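Local coordinates for afamin (Homo sapiens, PDB 6FAK), which carries hydrophobic molecules in body fluids, binding vitamin E and keeping lipidated Wnt proteins soluble and active, at residues 239-242 and 243-247; 259-262 and 263-267. All blocks are in the same frame, centred on the assembly; numbering follows the deposited sequence. Where two conformers were deposited one is given.

Interaction 1: 239-242 and 243-247; sequences EDVS and SNYDG
Val241 and Tyr245, one helical turn apart, lie side by side and point the same way. Val241 holds CG1 anti to its backbone N (chi1 178°), which brings that methyl into the plane of the tyrosine ring at its edge, with CG1 3.8 Å from Tyr245 CE2. The ring, whose CG stands anti to its own carbonyl carbon (chi1 -81°), also sets CD2 3.3 Å from Val241 O, the carbonyl that accepts Tyr245 N at 2.9 Å. Replacing Tyr245 by an alanine would probably leave Val241 CG1 without its edge contact and open a gap beside Tyr218 and Phe153, whose rings meet this one.

Water links the polar groups. One water donates to both Glu239 O and Glu239 OE1 and accepts from Ser243 OG at 3.0 Å. A second donates to Ser242 O and Asp246 OD1, and in one of the two conformers of Ser242 a third joins Ser242 OG to Asp246 OD2. Four consecutive i to i+4 backbone bonds mark a regular alpha-helix, with Val241 and Tyr245 packed against neighbouring helices while Ser242 and Asp246 meet water, here within the hydrophobic-ligand pocket region of the second albumin domain.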
loop_
_atom_site.group_PDB
_atom_site.type_symbol
_atom_site.label_atom_id
_atom_site.label_comp_id
_atom_site.label_asym_id
_atom_site.label_seq_id
_atom_site.Cartn_x
_atom_site.Cartn_y
_atom_site.Cartn_z
ATOM N N GLU A 239 -20.677 3.550 -5.598
ATOM C CA GLU A 239 -20.679 2.968 -6.952
ATOM C C GLU A 239 -19.606 3.554 -7.873
ATOM O O GLU A 239 -18.899 2.787 -8.553
ATOM C CB GLU A 239 -22.064 3.085 -7.626
ATOM C CG GLU A 239 -23.103 2.193 -6.987
ATOM C CD GLU A 239 -23.230 0.861 -7.693
ATOM O OE1 GLU A 239 -22.215 0.323 -8.206
ATOM O OE2 GLU A 239 -24.365 0.348 -7.766
ATOM N N ASP A 240 -19.451 4.879 -7.848
ATOM C CA ASP A 240 -18.401 5.549 -8.594
ATOM C C ASP A 240 -16.993 5.162 -8.099
ATOM O O ASP A 240 -16.093 4.879 -8.928
ATOM C CB ASP A 240 -18.565 7.069 -8.571
ATOM C CG ASP A 240 -19.762 7.587 -9.405
ATOM O OD1 ASP A 240 -20.390 6.846 -10.191
ATOM O OD2 ASP A 240 -20.091 8.788 -9.254
ATOM N N VAL A 241 -16.805 5.123 -6.777
ATOM C CA VAL A 241 -15.543 4.722 -6.217
ATOM C C VAL A 241 -15.178 3.273 -6.572
ATOM O O VAL A 241 -14.012 3.021 -6.933
ATOM C CB VAL A 241 -15.493 4.946 -4.694
ATOM C CG1 VAL A 241 -14.190 4.464 -4.135
ATOM C CG2 VAL A 241 -15.613 6.414 -4.369
ATOM N N SER A 242 -16.135 2.348 -6.463
ATOM C CA SER A 242 -15.878 0.954 -6.778
ATOM C C SER A 242 -15.447 0.764 -8.256
ATOM O O SER A 242 -14.467 0.068 -8.529
ATOM C CB SER A 242 -17.066 0.074 -6.403
ATOM O OG SER A 242 -16.868 -1.248 -6.819
ATOM N N SER A 243 -16.157 1.402 -9.187
ATOM C CA SER A 243 -15.734 1.445 -10.603
ATOM C C SER A 243 -14.340 2.020 -10.771
ATOM O O SER A 243 -13.542 1.474 -11.517
ATOM C CB SER A 243 -16.763 2.261 -11.468
ATOM O OG SER A 243 -17.948 1.498 -11.474
ATOM N N ASN A 244 -14.039 3.099 -10.054
ATOM C CA ASN A 244 -12.738 3.715 -10.048
ATOM C C ASN A 244 -11.642 2.727 -9.630
ATOM O O ASN A 244 -10.619 2.605 -10.327
ATOM C CB ASN A 244 -12.777 4.928 -9.107
ATOM C CG ASN A 244 -11.599 5.856 -9.248
ATOM O OD1 ASN A 244 -10.723 5.696 -10.113
ATOM N ND2 ASN A 244 -11.610 6.900 -8.413
ATOM N N TYR A 245 -11.829 2.021 -8.515
ATOM C CA TYR A 245 -10.896 0.939 -8.146
ATOM C C TYR A 245 -10.832 -0.209 -9.170
ATOM O O TYR A 245 -9.764 -0.697 -9.410
ATOM C CB TYR A 245 -11.156 0.363 -6.749
ATOM C CG TYR A 245 -10.561 1.223 -5.731
ATOM C CD1 TYR A 245 -9.260 1.010 -5.303
ATOM C CD2 TYR A 245 -11.262 2.260 -5.191
ATOM C CE1 TYR A 245 -8.697 1.823 -4.359
ATOM C CE2 TYR A 245 -10.701 3.071 -4.247
ATOM C CZ TYR A 245 -9.406 2.838 -3.838
ATOM O OH TYR A 245 -8.819 3.677 -2.942
ATOM N N ASP A 246 -11.948 -0.607 -9.777
ATOM C CA ASP A 246 -11.909 -1.666 -10.771
ATOM C C ASP A 246 -10.866 -1.345 -11.892
ATOM O O ASP A 246 -10.051 -2.216 -12.253
ATOM C CB ASP A 246 -13.292 -1.987 -11.392
ATOM C CG ASP A 246 -14.245 -2.733 -10.412
ATOM O OD1 ASP A 246 -13.811 -3.254 -9.341
ATOM O OD2 ASP A 246 -15.464 -2.737 -10.715
ATOM N N GLY A 247 -10.904 -0.131 -12.433
ATOM C CA GLY A 247 -10.017 0.247 -13.549
ATOM C C GLY A 247 -8.597 0.499 -13.055
ATOM O O GLY A 247 -7.621 0.135 -13.710
HETATM O O HOH W 1 -19.796 0.312 -9.493
HETATM O O HOH W 2 -14.223 -2.102 -6.749
HETATM O O HOH W 3 -17.772 -1.677 -9.181
#

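Interaction 2: 259-262 and 263-267; sequences DTSK and VMNHI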
loop_
_atom_site.group_PDB
_atom_site.type_symbol
_atom_site.label_atom_id
_atom_site.label_comp_id
_atom_site.label_asym_id
_atom_site.label_seq_id
_atom_site.Cartn_x
_atom_site.Cartn_y
_atom_site.Cartn_z
ATOM N N ASP A 259 -12.217 7.832 -14.337
ATOM C CA ASP A 259 -13.052 7.471 -13.181
ATOM C C ASP A 259 -12.693 8.262 -11.933
ATOM O O ASP A 259 -13.587 8.558 -11.149
ATOM C CB ASP A 259 -13.037 5.958 -12.867
ATOM C CG ASP A 259 -13.637 5.121 -13.970
ATOM O OD1 ASP A 259 -14.299 5.707 -14.825
ATOM O OD2 ASP A 259 -13.452 3.877 -13.993
ATOM N N THR A 260 -11.409 8.568 -11.707
ATOM C CA THR A 260 -11.020 9.408 -10.585
ATOM C C THR A 260 -11.660 10.818 -10.742
ATOM O O THR A 260 -12.272 11.326 -9.816
ATOM C CB THR A 260 -9.487 9.512 -10.483
ATOM O OG1 THR A 260 -8.929 8.210 -10.225
ATOM C CG2 THR A 260 -9.043 10.476 -9.355
ATOM N N SER A 261 -11.570 11.388 -11.938
ATOM C CA SER A 261 -12.188 12.677 -12.209
ATOM C C SER A 261 -13.721 12.643 -11.987
ATOM O O SER A 261 -14.299 13.550 -11.382
ATOM C CB SER A 261 -11.836 13.148 -13.619
ATOM O OG SER A 261 -12.628 14.252 -13.958
ATOM N N LYS A 262 -14.369 11.579 -12.415
ATOM C CA LYS A 262 -15.800 11.398 -12.120
ATOM C C LYS A 262 -16.111 11.420 -10.604
ATOM O O LYS A 262 -17.058 12.073 -10.177
ATOM C CB LYS A 262 -16.302 10.097 -12.742
ATOM C CG LYS A 262 -17.818 9.872 -12.651
ATOM C CD LYS A 262 -18.234 8.641 -13.444
ATOM C CE LYS A 262 -19.748 8.547 -13.587
ATOM N NZ LYS A 262 -20.207 7.228 -14.140
ATOM N N VAL A 263 -15.346 10.683 -9.798
ATOM C CA VAL A 263 -15.549 10.652 -8.365
ATOM C C VAL A 263 -15.416 12.097 -7.763
ATOM O O VAL A 263 -16.304 12.556 -7.003
ATOM C CB VAL A 263 -14.615 9.625 -7.677
ATOM C CG1 VAL A 263 -14.559 9.802 -6.180
ATOM C CG2 VAL A 263 -15.030 8.181 -7.999
ATOM N N MET A 264 -14.378 12.824 -8.169
ATOM C CA MET A 264 -14.113 14.158 -7.618
ATOM C C MET A 264 -15.198 15.149 -8.028
ATOM O O MET A 264 -15.700 15.923 -7.186
ATOM C CB MET A 264 -12.712 14.636 -8.028
ATOM C CG MET A 264 -11.608 13.713 -7.556
ATOM S SD MET A 264 -11.794 13.269 -5.820
ATOM C CE MET A 264 -10.499 12.054 -5.617
ATOM N N ASN A 265 -15.608 15.059 -9.285
ATOM C CA ASN A 265 -16.751 15.812 -9.780
ATOM C C ASN A 265 -18.056 15.469 -9.059
ATOM O O ASN A 265 -18.805 16.386 -8.712
ATOM C CB ASN A 265 -16.893 15.675 -11.303
ATOM C CG ASN A 265 -15.706 16.330 -12.065
ATOM O OD1 ASN A 265 -14.846 17.022 -11.471
ATOM N ND2 ASN A 265 -15.647 16.094 -13.380
ATOM N N HIS A 266 -18.340 14.184 -8.847
ATOM C CA HIS A 266 -19.493 13.755 -8.004
ATOM C C HIS A 266 -19.444 14.397 -6.588
ATOM O O HIS A 266 -20.401 15.019 -6.142
ATOM C CB HIS A 266 -19.530 12.233 -7.898
ATOM C CG HIS A 266 -20.783 11.669 -7.318
ATOM N ND1 HIS A 266 -21.250 10.430 -7.677
ATOM C CD2 HIS A 266 -21.672 12.158 -6.420
ATOM C CE1 HIS A 266 -22.373 10.176 -7.037
ATOM N NE2 HIS A 266 -22.649 11.208 -6.264
ATOM N N ILE A 267 -18.325 14.273 -5.913
ATOM C CA ILE A 267 -18.112 14.890 -4.613
ATOM C C ILE A 267 -18.332 16.422 -4.698
ATOM O O ILE A 267 -19.230 16.954 -4.043
ATOM C CB ILE A 267 -16.715 14.553 -4.083
ATOM C CG1 ILE A 267 -16.662 13.051 -3.705
ATOM C CG2 ILE A 267 -16.306 15.393 -2.863
ATOM C CD1 ILE A 267 -15.292 12.536 -3.346
#
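Successive turns of the alpha-helix 253-268 in the second albumin domain, inside the region that forms the pocket for hydrophobic ligands, make this contact, with 259-262 continuing without a gap into 263-267. The evidence is a run of four i to i+4 backbone bonds, from Val263 N to Asp259 O through His266 N to Lys262 O, the last spanning 2.8 Å.

Asn265, Val263 CG2 and Met264 CG lie back against carbonyls of the preceding turn. Asn265 carries CG anti to its own carbonyl carbon (chi1 -66°), which lays the amide beside Ser261: its CG comes within 3.2 Å of Ser261 O, and its ND2 stands 3.6 Å from Ser261 OG. Ser261 O also receives Asn265 N at 2.9 Å, with an N-H...O angle of 168°. The hydroxyl of Ser261 finds its hydrogen bond elsewhere, with Thr14 OG1.

Val263 CG2 turns back to lie 3.5 Å from Asp259 O. In Met264 the first torsion (chi1 -59°) sets CG opposite the carbonyl carbon and 3.4 Å from Thr260 O, and the terminal CE of Met264 reaches 4.3 Å from Thr260 CG2, a loose apolar approach. The ammonium of Lys262 makes a long, weak ion pair with Asp240.

Around the helix, Thr260 OG1 is hydrogen-bonded to both Cys256 O and Asn244 OD1, the latter on helix 231-250. Met264 packs on Arg289, Ile293 and Ile294 of helix 288-295, and Ser261 also touches Arg289. Toward helix 231-250, Val263 packs on Asn244 and the imidazole of His266 bonds to Asp240 and Glu233, so different faces of 253-268 meet 231-250 and 288-295.

In the fold
Both contacts are local, each formed within one unbroken stretch of helix, so neither closes a loop. From the N terminus, interaction 1 is completed on helix 231-250 before interaction 2 begins on helix 253-268; the two are in series and neither nest nor cross. Their centres are nevertheless only about 10 Å apart, because the chain turns between the consecutive helices and packs them together. Two probable hydrogen bonds measure this closeness, Asp240 OD2 to His266 ND1 at 2.6 Å and Asn244 OD1 to Thr260 OG1 at 3.1 Å, and Val263 CG2 packs 3.6 Å from Asp240 O. Together they tie successive helices of the second albumin domain into one helical pair.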